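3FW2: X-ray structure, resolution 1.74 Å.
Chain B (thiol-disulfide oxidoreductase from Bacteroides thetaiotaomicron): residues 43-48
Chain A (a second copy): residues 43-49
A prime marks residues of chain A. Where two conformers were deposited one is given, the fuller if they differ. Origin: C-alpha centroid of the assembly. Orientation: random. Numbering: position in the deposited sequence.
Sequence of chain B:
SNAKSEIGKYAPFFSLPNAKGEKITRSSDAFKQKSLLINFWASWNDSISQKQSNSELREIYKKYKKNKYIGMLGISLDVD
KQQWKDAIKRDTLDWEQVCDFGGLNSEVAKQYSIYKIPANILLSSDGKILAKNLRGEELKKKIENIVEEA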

ATOM      1  N   SER B  43      -6.953  -4.474  -5.178  1.00 11.89           N
ATOM      2  CA  SER B  43      -6.953  -4.992  -6.552  1.00 12.36           C
ATOM      3  C   SER B  43      -5.818  -4.525  -7.380  1.00 12.97           C
ATOM      4  O   SER B  43      -5.382  -5.223  -8.337  1.00 14.91           O
ATOM      5  CB  SER B  43      -8.276  -4.615  -7.280  1.00 11.14           C
ATOM      6  OG  SER B  43      -8.306  -3.222  -7.537  1.00 11.07           O
ATOM      7  N   TRP B  44      -5.326  -3.363  -7.045  1.00 11.08           N
ATOM      8  CA  TRP B  44      -4.205  -2.780  -7.753  1.00 11.88           C
ATOM      9  C   TRP B  44      -2.850  -3.410  -7.427  1.00 12.98           C
ATOM     10  O   TRP B  44      -1.874  -3.130  -8.116  1.00 12.93           O
ATOM     11  CB  TRP B  44      -4.132  -1.273  -7.542  1.00 12.40           C
ATOM     12  CG  TRP B  44      -4.143  -0.735  -6.135  1.00 11.28           C
ATOM     13  CD1 TRP B  44      -5.163  -0.121  -5.526  1.00 11.45           C
ATOM     14  CD2 TRP B  44      -3.066  -0.760  -5.171  1.00 12.46           C
ATOM     15  NE1 TRP B  44      -4.836   0.258  -4.266  1.00 12.25           N
ATOM     16  CE2 TRP B  44      -3.539  -0.115  -4.020  1.00 10.79           C
ATOM     17  CE3 TRP B  44      -1.747  -1.233  -5.187  1.00 14.73           C
ATOM     18  CZ2 TRP B  44      -2.782   0.030  -2.862  1.00 12.38           C
ATOM     19  CZ3 TRP B  44      -0.988  -1.081  -4.012  1.00 10.91           C
ATOM     20  CH2 TRP B  44      -1.478  -0.454  -2.898  1.00 10.76           C
ATOM     21  N   ASN B  45      -2.798  -4.228  -6.379  1.00 11.16           N
ATOM     22  CA  ASN B  45      -1.544  -4.855  -5.951  1.00 13.09           C
ATOM     23  C   ASN B  45      -1.411  -6.199  -6.645  1.00 17.00           C
ATOM     24  O   ASN B  45      -1.462  -7.230  -5.998  1.00 18.33           O
ATOM     25  CB  ASN B  45      -1.581  -4.998  -4.414  1.00 12.28           C
ATOM     26  CG  ASN B  45      -0.332  -5.647  -3.822  1.00 11.47           C
ATOM     27  OD1 ASN B  45      -0.463  -6.457  -2.914  1.00 12.30           O
ATOM     28  ND2 ASN B  45       0.838  -5.257  -4.293  1.00 11.45           N
ATOM     29  N   ASP B  46      -1.181  -6.112  -7.967  0.60 20.15           N
ATOM     30  CA  ASP B  46      -0.995  -7.302  -8.831  0.60 22.41           C
ATOM     31  C   ASP B  46       0.379  -7.989  -8.673  0.60 23.48           C
ATOM     32  O   ASP B  46       1.068  -8.253  -9.656  0.60 26.25           O
ATOM     33  CB  ASP B  46      -1.403  -7.120 -10.350  0.60 22.75           C
ATOM     34  CG  ASP B  46      -1.142  -5.701 -10.989  0.60 22.59           C
ATOM     35  OD1 ASP B  46      -0.428  -5.640 -12.050  0.60 20.31           O
ATOM     36  OD2 ASP B  46      -1.787  -4.687 -10.609  0.60 20.49           O
ATOM     37  N   SER B  47       0.751  -8.316  -7.432  1.00 23.82           N
ATOM     38  CA  SER B  47       2.050  -8.924  -7.144  1.00 22.81           C
ATOM     39  C   SER B  47       2.084 -10.417  -7.021  1.00 23.57           C
ATOM     40  O   SER B  47       1.056 -11.097  -6.858  1.00 22.75           O
ATOM     41  CB  SER B  47       2.517  -8.392  -5.778  1.00 25.38           C
ATOM     42  OG  SER B  47       1.727  -8.926  -4.693  1.00 21.98           O
ATOM     43  N   ILE B  48       3.290 -10.972  -7.031  1.00 24.01           N
ATOM     44  CA  ILE B  48       3.411 -12.421  -6.816  1.00 24.31           C
ATOM     45  C   ILE B  48       2.896 -12.851  -5.469  1.00 22.42           C
ATOM     46  O   ILE B  48       2.231 -13.874  -5.361  1.00 23.66           O
ATOM     47  CB  ILE B  48       4.850 -12.975  -7.057  1.00 25.09           C
ATOM     48  CG1 ILE B  48       5.128 -13.053  -8.554  1.00 28.15           C
ATOM     49  CG2 ILE B  48       4.922 -14.429  -6.538  1.00 28.82           C
ATOM     50  CD1 ILE B  48       4.370 -14.272  -9.262  1.00 29.30           C
TER
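Chain A 43-49: SWNDSIS

How does the chain A stretch lie on chain B? Chain B has no regular helix or strand here; chain A is loop or turn up to Ser47′ and helical from Ile48′ on, and each Ser47 is the N-cap of a helix. The end-to-end directions of the touching parts lie 117° apart, so the two run neither parallel nor antiparallel; the nearest CA pairs are Asn45 CA with Asn45′ CA at 5.7 Å and Asp46 CA with Ser47′ CA at 5.0 Å.

Which direct hydrogen bonds join the copies? Asn45 ND2 donates to Asn45′ OD1 at 2.9 Å and, weakly, to the backbone Trp44′ O at 3.3 Å. The remaining bond runs the other way: Ile48′ N, at the start of its helix, gives its hydrogen to Asp46 OD1 at 2.8 Å, nearly straight at 174°.

Where does water help? Matching sites are filled on the two sides. One water donates to Trp44′ O and accepts from Ser47 OG; another donates to Trp44 O and accepts from Ser47′ OG and Asn45′ ND2. A third links Ser49′ N to Asp46 OD2, donating to the carboxylate.

What packs around these polar links? The indole rings meet the asparagines at their edges: Trp44 CE3 is 3.7 Å from Asn45′ OD1, and Trp44′ CE3 is 4.1 Å from Asn45 ND2. Ser47 CB lies 3.7 Å from Trp44′ O, mirrored by Ser47′ CB at 3.7 Å from Trp44 O.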

ATOM      1  N   SER A  43       8.828  -2.121  -3.793  1.00  9.69           N
ATOM      2  CA  SER A  43       9.198  -3.341  -4.496  1.00 10.12           C
ATOM      3  C   SER A  43       8.168  -4.461  -4.318  1.00 11.50           C
ATOM      4  O   SER A  43       8.057  -5.377  -5.126  1.00 12.45           O
ATOM      5  CB  SER A  43      10.619  -3.792  -4.075  1.00 10.92           C
ATOM      6  OG  SER A  43      10.567  -4.551  -2.873  1.00 11.00           O
ATOM      7  N   TRP A  44       7.444  -4.434  -3.217  1.00 10.80           N
ATOM      8  CA  TRP A  44       6.371  -5.376  -2.965  1.00 11.43           C
ATOM      9  C   TRP A  44       5.083  -5.084  -3.780  1.00 11.99           C
ATOM     10  O   TRP A  44       4.051  -5.822  -3.648  1.00 13.27           O
ATOM     11  CB  TRP A  44       6.066  -5.456  -1.451  1.00 12.10           C
ATOM     12  CG  TRP A  44       5.705  -4.173  -0.726  1.00 11.94           C
ATOM     13  CD1 TRP A  44       6.515  -3.466   0.114  1.00 11.85           C
ATOM     14  CD2 TRP A  44       4.450  -3.491  -0.739  1.00  9.77           C
ATOM     15  NE1 TRP A  44       5.837  -2.393   0.621  1.00 11.88           N
ATOM     16  CE2 TRP A  44       4.565  -2.388   0.117  1.00 11.81           C
ATOM     17  CE3 TRP A  44       3.215  -3.719  -1.387  1.00 13.69           C
ATOM     18  CZ2 TRP A  44       3.507  -1.477   0.338  1.00 11.26           C
ATOM     19  CZ3 TRP A  44       2.157  -2.796  -1.154  1.00 10.10           C
ATOM     20  CH2 TRP A  44       2.322  -1.697  -0.317  1.00 13.27           C
ATOM     21  N   ASN A  45       5.120  -4.026  -4.619  1.00  9.82           N
ATOM     22  CA  ASN A  45       4.046  -3.765  -5.572  1.00  9.31           C
ATOM     23  C   ASN A  45       4.597  -3.549  -6.968  1.00 10.49           C
ATOM     24  O   ASN A  45       4.533  -2.475  -7.493  1.00 11.75           O
ATOM     25  CB  ASN A  45       3.271  -2.526  -5.107  1.00  9.19           C
ATOM     26  CG  ASN A  45       2.082  -2.230  -5.971  1.00 11.65           C
ATOM     27  OD1 ASN A  45       1.305  -3.106  -6.249  1.00 13.91           O
ATOM     28  ND2 ASN A  45       1.959  -0.991  -6.386  1.00 13.58           N
ATOM     29  N   ASP A  46       5.119  -4.603  -7.563  1.00 11.54           N
ATOM     30  CA  ASP A  46       5.715  -4.526  -8.919  1.00 12.60           C
ATOM     31  C   ASP A  46       4.572  -4.866  -9.866  1.00 13.83           C
ATOM     32  O   ASP A  46       4.560  -5.919 -10.529  1.00 16.24           O
ATOM     33  CB  ASP A  46       6.892  -5.545  -9.022  1.00 14.33           C
ATOM     34  CG  ASP A  46       7.712  -5.381 -10.306  1.00 18.35           C
ATOM     35  OD1 ASP A  46       7.419  -4.453 -11.072  1.00 18.83           O
ATOM     36  OD2 ASP A  46       8.624  -6.224 -10.545  1.00 23.51           O
ATOM     37  N   SER A  47       3.606  -3.953  -9.930  1.00 12.34           N
ATOM     38  CA  SER A  47       2.382  -4.131 -10.662  1.00 12.37           C
ATOM     39  C   SER A  47       2.523  -3.599 -12.089  1.00 11.55           C
ATOM     40  O   SER A  47       3.497  -2.930 -12.439  1.00 10.86           O
ATOM     41  CB  SER A  47       1.293  -3.320  -9.963  1.00 12.63           C
ATOM     42  OG  SER A  47       1.647  -1.957 -10.017  1.00 10.90           O
ATOM     43  N   ILE A  48       1.527  -3.856 -12.934  1.00 12.06           N
ATOM     44  CA  ILE A  48       1.513  -3.231 -14.269  1.00 12.37           C
ATOM     45  C   ILE A  48       1.544  -1.714 -14.169  1.00 11.39           C
ATOM     46  O   ILE A  48       2.249  -1.061 -14.936  1.00 11.89           O
ATOM     47  CB  ILE A  48       0.261  -3.727 -15.140  1.00 13.02           C
ATOM     48  CG1 ILE A  48       0.391  -5.202 -15.505  1.00 17.65           C
ATOM     49  CG2 ILE A  48       0.178  -2.863 -16.357  1.00 13.73           C
ATOM     50  CD1 ILE A  48      -1.012  -5.917 -15.687  1.00 22.57           C
ATOM     51  N   SER A  49       0.779  -1.121 -13.224  1.00 11.72           N
ATOM     52  CA  SER A  49       0.770   0.343 -13.097  0.60 12.24           C
ATOM     53  C   SER A  49       2.135   0.832 -12.668  1.00 11.17           C
ATOM     54  O   SER A  49       2.616   1.845 -13.157  1.00 10.71           O
ATOM     55  CB  SER A  49      -0.261   0.817 -12.061  0.60 12.82           C
ATOM     56  OG  SER A  49      -1.560   0.528 -12.540  0.60 13.89           O
TER
HETATM   57  O   HOH W   1       2.798  -7.623  -2.379  1.00 14.69           O
HETATM   58  O   HOH W   2      -0.295  -0.684  -8.589  1.00 15.78           O
HETATM   59  O   HOH W   3      -1.559  -2.370 -11.909  1.00 18.65           O